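Local atomic coordinates of 3-chlorocatechol 1,2-dioxygenase (Rhodococcus opacus, PDB entry 2BOY), a protein that probably opens the aromatic ring of chlorinated catechols between the two hydroxyl-bearing carbons, using molecular oxygen and a non-haem ferric iron. Residues W194-E199 / F249-V254; L208-G213 / L228-D233. All blocks are in the same frame, centred on the assembly; numbering follows the deposited sequence.

Of the four segments, W194-E199 comes first, at the end of strand 187-197; the chain then turns back as strand 204-210 into L208-G213, loops to L228-D233 at the start of strand 229-236, and returns along strand 241-250 to F249-V254 at the C terminus. Contact 2 closes a loop of 14 residues that holds no helix or strand; contact 1 closes a longer loop of 49 residues, and contact 2 falls wholly within it. Contact 2 pairs two neighbouring parallel strands, whereas contact 1 joins two strands that face each other across the interior of the same mixed sheet. Leu-208 of contact 2 bridges them, its CD1 packing on both Trp-194 and Phe-249.

Contact 1. Residues W194-E199 / F249-V254; sequences WIIAKE and FTLGKV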
ATOM      1  N   TRP A 194      17.580  -4.300  20.456  1.00 15.93           N
ATOM      2  CA  TRP A 194      17.863  -5.483  21.254  1.00 15.80           C
ATOM      3  C   TRP A 194      16.743  -6.499  21.050  1.00 16.30           C
ATOM      4  O   TRP A 194      15.575  -6.114  21.004  1.00 15.80           O
ATOM      5  CB  TRP A 194      17.851  -5.147  22.742  1.00 17.04           C
ATOM      6  CG  TRP A 194      18.810  -4.074  23.154  1.00 15.69           C
ATOM      7  CD1 TRP A 194      18.609  -2.724  23.087  1.00 18.65           C
ATOM      8  CD2 TRP A 194      20.115  -4.262  23.711  1.00 17.84           C
ATOM      9  NE1 TRP A 194      19.731  -2.070  23.543  1.00 17.91           N
ATOM     10  CE2 TRP A 194      20.657  -2.988  23.949  1.00 16.78           C
ATOM     11  CE3 TRP A 194      20.896  -5.393  24.023  1.00 19.33           C
ATOM     12  CZ2 TRP A 194      21.921  -2.806  24.504  1.00 16.37           C
ATOM     13  CZ3 TRP A 194      22.169  -5.205  24.572  1.00 20.75           C
ATOM     14  CH2 TRP A 194      22.659  -3.928  24.802  1.00 16.58           C
ATOM     15  N   ILE A 195      17.127  -7.755  20.868  1.00 15.67           N
ATOM     16  CA  ILE A 195      16.183  -8.891  21.010  1.00 17.58           C
ATOM     17  C   ILE A 195      16.763  -9.739  22.115  1.00 17.88           C
ATOM     18  O   ILE A 195      17.928 -10.154  22.036  1.00 19.28           O
ATOM     19  CB  ILE A 195      16.010  -9.670  19.689  1.00 17.36           C
ATOM     20  CG1 ILE A 195      15.223  -8.813  18.674  1.00 16.79           C
ATOM     21  CG2 ILE A 195      15.235 -11.040  19.927  1.00 16.90           C
ATOM     22  CD1 ILE A 195      15.274  -9.362  17.226  1.00 21.21           C
ATOM     23  N   ILE A 196      15.964  -9.996  23.149  1.00 17.23           N
ATOM     24  CA  ILE A 196      16.446 -10.571  24.389  1.00 17.71           C
ATOM     25  C   ILE A 196      15.589 -11.795  24.689  1.00 19.58           C
ATOM     26  O   ILE A 196      14.352 -11.704  24.659  1.00 19.75           O
ATOM     27  CB  ILE A 196      16.296  -9.525  25.509  1.00 16.83           C
ATOM     28  CG1 ILE A 196      17.078  -8.239  25.104  1.00 16.97           C
ATOM     29  CG2 ILE A 196      16.820 -10.074  26.882  1.00 16.64           C
ATOM     30  CD1 ILE A 196      16.669  -7.023  25.938  1.00 20.31           C
ATOM     31  N   ALA A 197      16.241 -12.912  24.968  1.00 19.08           N
ATOM     32  CA  ALA A 197      15.513 -14.176  25.057  1.00 20.53           C
ATOM     33  C   ALA A 197      16.115 -15.115  26.117  1.00 21.05           C
ATOM     34  O   ALA A 197      17.328 -15.146  26.326  1.00 19.48           O
ATOM     35  CB  ALA A 197      15.555 -14.865  23.691  1.00 20.39           C
ATOM     36  N   LYS A 198      15.258 -15.920  26.749  1.00 20.95           N
ATOM     37  CA  LYS A 198      15.736 -16.980  27.616  1.00 22.37           C
ATOM     38  C   LYS A 198      14.592 -18.005  27.692  1.00 23.72           C
ATOM     39  O   LYS A 198      13.440 -17.620  27.839  1.00 22.93           O
ATOM     40  CB  LYS A 198      16.048 -16.466  29.026  1.00 22.37           C
ATOM     41  CG  LYS A 198      16.696 -17.581  29.982  1.00 23.24           C
ATOM     42  CD  LYS A 198      16.948 -17.014  31.398  1.00 25.37           C
ATOM     43  CE  LYS A 198      17.230 -18.092  32.480  1.00 26.05           C
ATOM     44  NZ  LYS A 198      18.351 -18.968  32.124  1.00 24.99           N
ATOM     45  N   GLU A 199      14.933 -19.282  27.527  1.00 25.48           N
ATOM     46  CA  GLU A 199      13.963 -20.373  27.723  1.00 26.96           C
ATOM     47  C   GLU A 199      13.112 -20.229  28.973  1.00 26.50           C
ATOM     48  O   GLU A 199      13.619 -20.024  30.079  1.00 26.15           O
ATOM     49  CB  GLU A 199      14.692 -21.716  27.710  1.00 27.75           C
ATOM     50  CG  GLU A 199      13.711 -22.889  27.731  1.00 30.79           C
ATOM     51  N   PHE A 249      16.860  -4.467  32.139  1.00 17.93           N
ATOM     52  CA  PHE A 249      15.778  -5.108  31.400  1.00 18.41           C
ATOM     53  C   PHE A 249      15.036  -6.116  32.301  1.00 18.01           C
ATOM     54  O   PHE A 249      15.637  -6.736  33.184  1.00 18.55           O
ATOM     55  CB  PHE A 249      16.320  -5.930  30.225  1.00 18.51           C
ATOM     56  CG  PHE A 249      17.166  -5.132  29.217  1.00 18.34           C
ATOM     57  CD1 PHE A 249      18.548  -5.114  29.333  1.00 19.43           C
ATOM     58  CD2 PHE A 249      16.567  -4.522  28.111  1.00 16.16           C
ATOM     59  CE1 PHE A 249      19.357  -4.453  28.386  1.00 17.26           C
ATOM     60  CE2 PHE A 249      17.370  -3.832  27.164  1.00 18.87           C
ATOM     61  CZ  PHE A 249      18.760  -3.843  27.311  1.00 15.34           C
ATOM     62  N   THR A 250      13.738  -6.272  32.071  1.00 18.11           N
ATOM     63  CA  THR A 250      12.962  -7.292  32.799  1.00 19.28           C
ATOM     64  C   THR A 250      12.305  -8.259  31.830  1.00 19.40           C
ATOM     65  O   THR A 250      11.722  -7.823  30.844  1.00 20.29           O
ATOM     66  CB  THR A 250      11.912  -6.667  33.690  1.00 18.40           C
ATOM     67  OG1 THR A 250      12.550  -5.823  34.661  1.00 19.01           O
ATOM     68  CG2 THR A 250      11.215  -7.772  34.560  1.00 21.30           C
ATOM     69  N   LEU A 251      12.399  -9.563  32.114  1.00 19.87           N
ATOM     70  CA  LEU A 251      11.642 -10.563  31.355  1.00 20.81           C
ATOM     71  C   LEU A 251      10.573 -11.201  32.255  1.00 22.44           C
ATOM     72  O   LEU A 251      10.804 -11.403  33.460  1.00 21.98           O
ATOM     73  CB  LEU A 251      12.564 -11.664  30.814  1.00 21.44           C
ATOM     74  CG  LEU A 251      13.728 -11.336  29.840  1.00 19.96           C
ATOM     75  CD1 LEU A 251      14.388 -12.589  29.260  1.00 20.60           C
ATOM     76  CD2 LEU A 251      13.167 -10.436  28.707  1.00 20.03           C
ATOM     77  N   GLY A 252       9.435 -11.557  31.658  1.00 23.51           N
ATOM     78  CA  GLY A 252       8.360 -12.179  32.417  1.00 26.25           C
ATOM     79  C   GLY A 252       8.247 -13.614  31.962  1.00 27.28           C
ATOM     80  O   GLY A 252       8.520 -13.919  30.814  1.00 25.86           O
ATOM     81  N   LYS A 253       7.838 -14.500  32.865  1.00 30.24           N
ATOM     82  CA  LYS A 253       7.778 -15.929  32.552  1.00 32.76           C
ATOM     83  C   LYS A 253       6.723 -16.236  31.524  1.00 33.75           C
ATOM     84  O   LYS A 253       5.719 -15.546  31.432  1.00 35.15           O
ATOM     85  CB  LYS A 253       7.512 -16.755  33.825  1.00 34.32           C
ATOM     86  CG  LYS A 253       8.705 -16.808  34.765  1.00 37.69           C
ATOM     87  CD  LYS A 253       8.831 -18.204  35.372  1.00 43.95           C
ATOM     88  CE  LYS A 253       9.843 -18.235  36.514  1.00 47.42           C
ATOM     89  NZ  LYS A 253       9.374 -19.134  37.635  1.00 49.82           N
ATOM     90  N   VAL A 254       6.954 -17.283  30.743  1.00 36.03           N
ATOM     91  CA  VAL A 254       5.949 -17.816  29.810  1.00 38.15           C
ATOM     92  C   VAL A 254       4.698 -18.275  30.589  1.00 39.24           C
ATOM     93  O   VAL A 254       4.805 -18.666  31.761  1.00 38.53           O
ATOM     94  CB  VAL A 254       6.575 -18.970  28.974  1.00 38.74           C
ATOM     95  CG1 VAL A 254       5.557 -20.051  28.590  1.00 40.57           C
ATOM     96  CG2 VAL A 254       7.342 -18.403  27.724  1.00 37.45           C
ATOM     97  OXT VAL A 254       3.568 -18.217  30.074  1.00 41.06           O
TER
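Ile-196 and Phe-249 meet inside the beta-sandwich core of the intradiol dioxygenase fold, where strands 187-197 and 241-250 face each other without pairing; no hydrogen bond crosses between the segments, and side chains join them. CD1 of Ile-196 lies over one face of the phenyl ring, offset toward the rim, in a CH-pi contact 3.7 Å from the ring centroid. The packing is tight, with Ile-196 CD1 only 3.3 Å from Phe-249 CD2. The branched isoleucine suits this place because it serves two partners: while CG1, anti to the carbonyl carbon (chi1 -57°), leads to the methyl over the ring, CG2 reaches Leu-251 CD2 at 4.1 Å. A flat phenylalanine likewise serves two, giving a face to Ile-196 and turning its edge toward the broad face of Trp-194 in an edge-to-face pair, the phenyl centroid 5.2 Å from that of the indole five-membered ring and the planes at 59°. Farther along, Leu-251 CD1 just touches CB of Lys-198, whose amine leads away to a hydrogen bond with the carbonyl oxygen of Ala-118. Around this first shell, Leu-122 of strand 121-125 touches both Trp-194 and Ile-196, and Val-109 of strand 102-110 touches both Phe-249 and Leu-251. Trp-194 follows the iron ligand His-193 in the chain, and CZ of Phe-249 stands over the centre of the Trp-194 indole, 3.9 Å from Trp-194 CD2.

Contact 2. Residues L208-G213 / L228-D233; sequences LYFENG and LLLSLD
The carbonyl oxygen of Leu-228 is gripped by two groups of the neighbouring strand: the amide N of Tyr-209 donates to it at 2.8 Å in a nearly straight bond (176° at the hydrogen), and CA of Leu-208 adds a weaker CA-H...O contact. The tyrosine ring brings its edge to the same oxygen, CD1 of Tyr-209 being 3.7 Å from Leu-228 O. The ladder continues in parallel fashion, with Leu-230 N bonded to Tyr-209 O at 2.8 Å and Glu-211 N to Leu-230 O. Beyond this last bond the first strand leaves in a type I turn closed by Gly-213 N on Phe-210 O. There a water ties the turn to the second segment, donating to Glu-211 OE1 and Asn-212 OD1 and accepting from Leu-232 N; polar side chains suit this exposed end.

Side chains alternate. Phe-210 and Leu-230 lie side by side on one face, pointing the same way. CG of Leu-230, anti to the carbonyl carbon (chi1 -61°), comes beside Leu-208 CB, and Leu-230 CD1 lies 4.0 Å from Phe-210 CE2. The phenyl edge receives Leu-232 CD1, 3.8 Å from Phe-210 CD2. Phe-105 and Tyr-247 line this apolar interior. A leucine suits the spot because its forked end packs against both Leu-208 and the Phe-210 ring; an alanine here would probably open a gap between them, leaving the ring freer to shift.

On the other face, Tyr-209 CB packs on Leu-229 CD2, 3.7 Å away. The tyrosine hydroxyl is hydrogen-bonded to Arg-188, a residue of the benzhydroxamic acid pocket. A tyrosine suits this spot because it joins an apolar ring to a polar tip. This parallel strand pair thus places Tyr-209 in the second shell of the ferric site of an intradiol dioxygenase, against the iron ligand His-191.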
ATOM      1  N   LEU A 208      16.925   1.354  22.724  1.00 16.90           N
ATOM      2  CA  LEU A 208      17.246   2.350  23.760  1.00 16.26           C
ATOM      3  C   LEU A 208      17.817   3.579  23.060  1.00 16.81           C
ATOM      4  O   LEU A 208      18.587   3.428  22.142  1.00 16.34           O
ATOM      5  CB  LEU A 208      18.265   1.772  24.762  1.00 15.65           C
ATOM      6  CG  LEU A 208      17.707   0.550  25.528  1.00 17.41           C
ATOM      7  CD1 LEU A 208      18.782  -0.163  26.343  1.00 15.85           C
ATOM      8  CD2 LEU A 208      16.518   0.958  26.421  1.00 19.29           C
ATOM      9  N   TYR A 209      17.397   4.755  23.491  1.00 17.07           N
ATOM     10  CA  TYR A 209      17.720   6.042  22.875  1.00 17.37           C
ATOM     11  C   TYR A 209      18.557   6.849  23.864  1.00 18.69           C
ATOM     12  O   TYR A 209      18.742   6.427  24.991  1.00 20.42           O
ATOM     13  CB  TYR A 209      16.430   6.790  22.609  1.00 16.15           C
ATOM     14  CG  TYR A 209      15.447   6.012  21.759  1.00 16.64           C
ATOM     15  CD1 TYR A 209      14.442   5.252  22.347  1.00 16.94           C
ATOM     16  CD2 TYR A 209      15.530   6.054  20.359  1.00 17.12           C
ATOM     17  CE1 TYR A 209      13.555   4.523  21.568  1.00 18.36           C
ATOM     18  CE2 TYR A 209      14.644   5.323  19.568  1.00 17.79           C
ATOM     19  CZ  TYR A 209      13.663   4.569  20.185  1.00 17.51           C
ATOM     20  OH  TYR A 209      12.765   3.863  19.416  1.00 18.05           O
ATOM     21  N   PHE A 210      19.089   7.990  23.445  1.00 21.12           N
ATOM     22  CA  PHE A 210      20.013   8.792  24.287  1.00 22.77           C
ATOM     23  C   PHE A 210      19.311  10.106  24.619  1.00 25.02           C
ATOM     24  O   PHE A 210      18.896  10.818  23.702  1.00 25.14           O
ATOM     25  CB  PHE A 210      21.310   8.988  23.531  1.00 22.30           C
ATOM     26  CG  PHE A 210      21.990   7.701  23.204  1.00 23.72           C
ATOM     27  CD1 PHE A 210      21.794   7.077  21.979  1.00 24.90           C
ATOM     28  CD2 PHE A 210      22.759   7.052  24.167  1.00 24.41           C
ATOM     29  CE1 PHE A 210      22.377   5.870  21.716  1.00 22.19           C
ATOM     30  CE2 PHE A 210      23.350   5.835  23.896  1.00 25.02           C
ATOM     31  CZ  PHE A 210      23.158   5.245  22.668  1.00 24.33           C
ATOM     32  N   GLU A 211      19.098  10.345  25.917  1.00 26.89           N
ATOM     33  CA  GLU A 211      18.368  11.497  26.485  1.00 30.63           C
ATOM     34  C   GLU A 211      18.616  12.802  25.733  1.00 32.49           C
ATOM     35  O   GLU A 211      17.705  13.542  25.375  1.00 33.63           O
ATOM     36  CB  GLU A 211      18.909  11.747  27.888  1.00 30.87           C
ATOM     37  CG  GLU A 211      17.854  11.708  28.949  1.00 34.74           C
ATOM     38  CD  GLU A 211      18.456  11.452  30.297  1.00 36.60           C
ATOM     39  OE1 GLU A 211      19.628  11.846  30.523  1.00 36.71           O
ATOM     40  OE2 GLU A 211      17.753  10.838  31.110  1.00 39.81           O
ATOM     41  N   ASN A 212      19.888  13.057  25.503  1.00 34.09           N
ATOM     42  CA  ASN A 212      20.346  14.338  24.998  1.00 36.76           C
ATOM     43  C   ASN A 212      20.279  14.432  23.466  1.00 35.81           C
ATOM     44  O   ASN A 212      20.621  15.461  22.894  1.00 35.76           O
ATOM     45  CB  ASN A 212      21.783  14.519  25.502  1.00 38.33           C
ATOM     46  CG  ASN A 212      22.225  13.355  26.446  1.00 42.86           C
ATOM     47  OD1 ASN A 212      22.872  13.590  27.481  1.00 49.63           O
ATOM     48  ND2 ASN A 212      21.856  12.100  26.091  1.00 43.75           N
ATOM     49  N   GLY A 213      19.804  13.372  22.815  1.00 34.15           N
ATOM     50  CA  GLY A 213      19.986  13.226  21.380  1.00 32.32           C
ATOM     51  C   GLY A 213      18.964  13.997  20.569  1.00 30.90           C
ATOM     52  O   GLY A 213      17.843  14.233  21.008  1.00 30.40           O
ATOM     53  N   LEU A 228      12.599   4.267  27.658  1.00 18.80           N
ATOM     54  CA  LEU A 228      13.731   3.792  26.823  1.00 17.48           C
ATOM     55  C   LEU A 228      14.818   4.867  26.575  1.00 17.78           C
ATOM     56  O   LEU A 228      15.743   4.672  25.786  1.00 18.09           O
ATOM     57  CB  LEU A 228      13.178   3.314  25.470  1.00 16.40           C
ATOM     58  CG  LEU A 228      12.069   2.229  25.584  1.00 17.32           C
ATOM     59  CD1 LEU A 228      11.494   1.910  24.213  1.00 17.76           C
ATOM     60  CD2 LEU A 228      12.629   0.966  26.302  1.00 17.89           C
ATOM     61  N   LEU A 229      14.705   5.985  27.264  1.00 18.01           N
ATOM     62  CA  LEU A 229      15.709   7.029  27.171  1.00 19.88           C
ATOM     63  C   LEU A 229      16.848   6.843  28.194  1.00 20.98           C
ATOM     64  O   LEU A 229      16.607   6.755  29.409  1.00 19.85           O
ATOM     65  CB  LEU A 229      15.048   8.405  27.278  1.00 20.44           C
ATOM     66  CG  LEU A 229      14.068   8.745  26.119  1.00 21.61           C
ATOM     67  CD1 LEU A 229      13.085   9.811  26.594  1.00 19.73           C
ATOM     68  CD2 LEU A 229      14.878   9.248  24.938  1.00 22.84           C
ATOM     69  N   LEU A 230      18.074   6.751  27.687  1.00 19.23           N
ATOM     70  CA  LEU A 230      19.235   6.514  28.536  1.00 21.05           C
ATOM     71  C   LEU A 230      19.893   7.829  28.895  1.00 22.18           C
ATOM     72  O   LEU A 230      19.857   8.767  28.095  1.00 22.25           O
ATOM     73  CB  LEU A 230      20.284   5.704  27.783  1.00 20.12           C
ATOM     74  CG  LEU A 230      19.903   4.302  27.293  1.00 21.74           C
ATOM     75  CD1 LEU A 230      21.030   3.743  26.418  1.00 23.28           C
ATOM     76  CD2 LEU A 230      19.592   3.352  28.450  1.00 22.22           C
ATOM     77  N   SER A 231      20.487   7.874  30.083  1.00 23.21           N
ATOM     78  CA  SER A 231      21.371   8.976  30.477  1.00 24.77           C
ATOM     79  C   SER A 231      22.817   8.536  30.326  1.00 24.60           C
ATOM     80  O   SER A 231      23.174   7.414  30.665  1.00 24.83           O
ATOM     81  CB  SER A 231      21.101   9.385  31.923  1.00 24.73           C
ATOM     82  OG  SER A 231      21.355   8.310  32.803  1.00 30.53           O
ATOM     83  N   LEU A 232      23.640   9.437  29.821  1.00 25.06           N
ATOM     84  CA  LEU A 232      25.053   9.211  29.579  1.00 25.99           C
ATOM     85  C   LEU A 232      25.886   9.987  30.606  1.00 27.16           C
ATOM     86  O   LEU A 232      25.608  11.186  30.857  1.00 25.70           O
ATOM     87  CB  LEU A 232      25.388   9.772  28.208  1.00 26.99           C
ATOM     88  CG  LEU A 232      25.632   8.853  27.013  1.00 30.72           C
ATOM     89  CD1 LEU A 232      24.968   7.484  27.168  1.00 31.35           C
ATOM     90  CD2 LEU A 232      25.282   9.564  25.698  1.00 32.78           C
ATOM     91  N   ASP A 233      26.884   9.320  31.184  1.00 26.51           N
ATOM     92  CA  ASP A 233      27.879   9.994  32.023  1.00 28.96           C
ATOM     93  C   ASP A 233      29.190  10.100  31.267  1.00 29.66           C
ATOM     94  O   ASP A 233      29.677   9.120  30.709  1.00 29.75           O
ATOM     95  CB  ASP A 233      28.094   9.231  33.331  1.00 29.42           C
ATOM     96  CG  ASP A 233      26.864   9.263  34.239  1.00 33.59           C
ATOM     97  OD1 ASP A 233      26.059  10.220  34.112  1.00 35.47           O
ATOM     98  OD2 ASP A 233      26.626   8.392  35.113  1.00 37.56           O
TER
HETATM   99  O   HOH W   1      22.341  12.092  29.740  1.00 33.73           O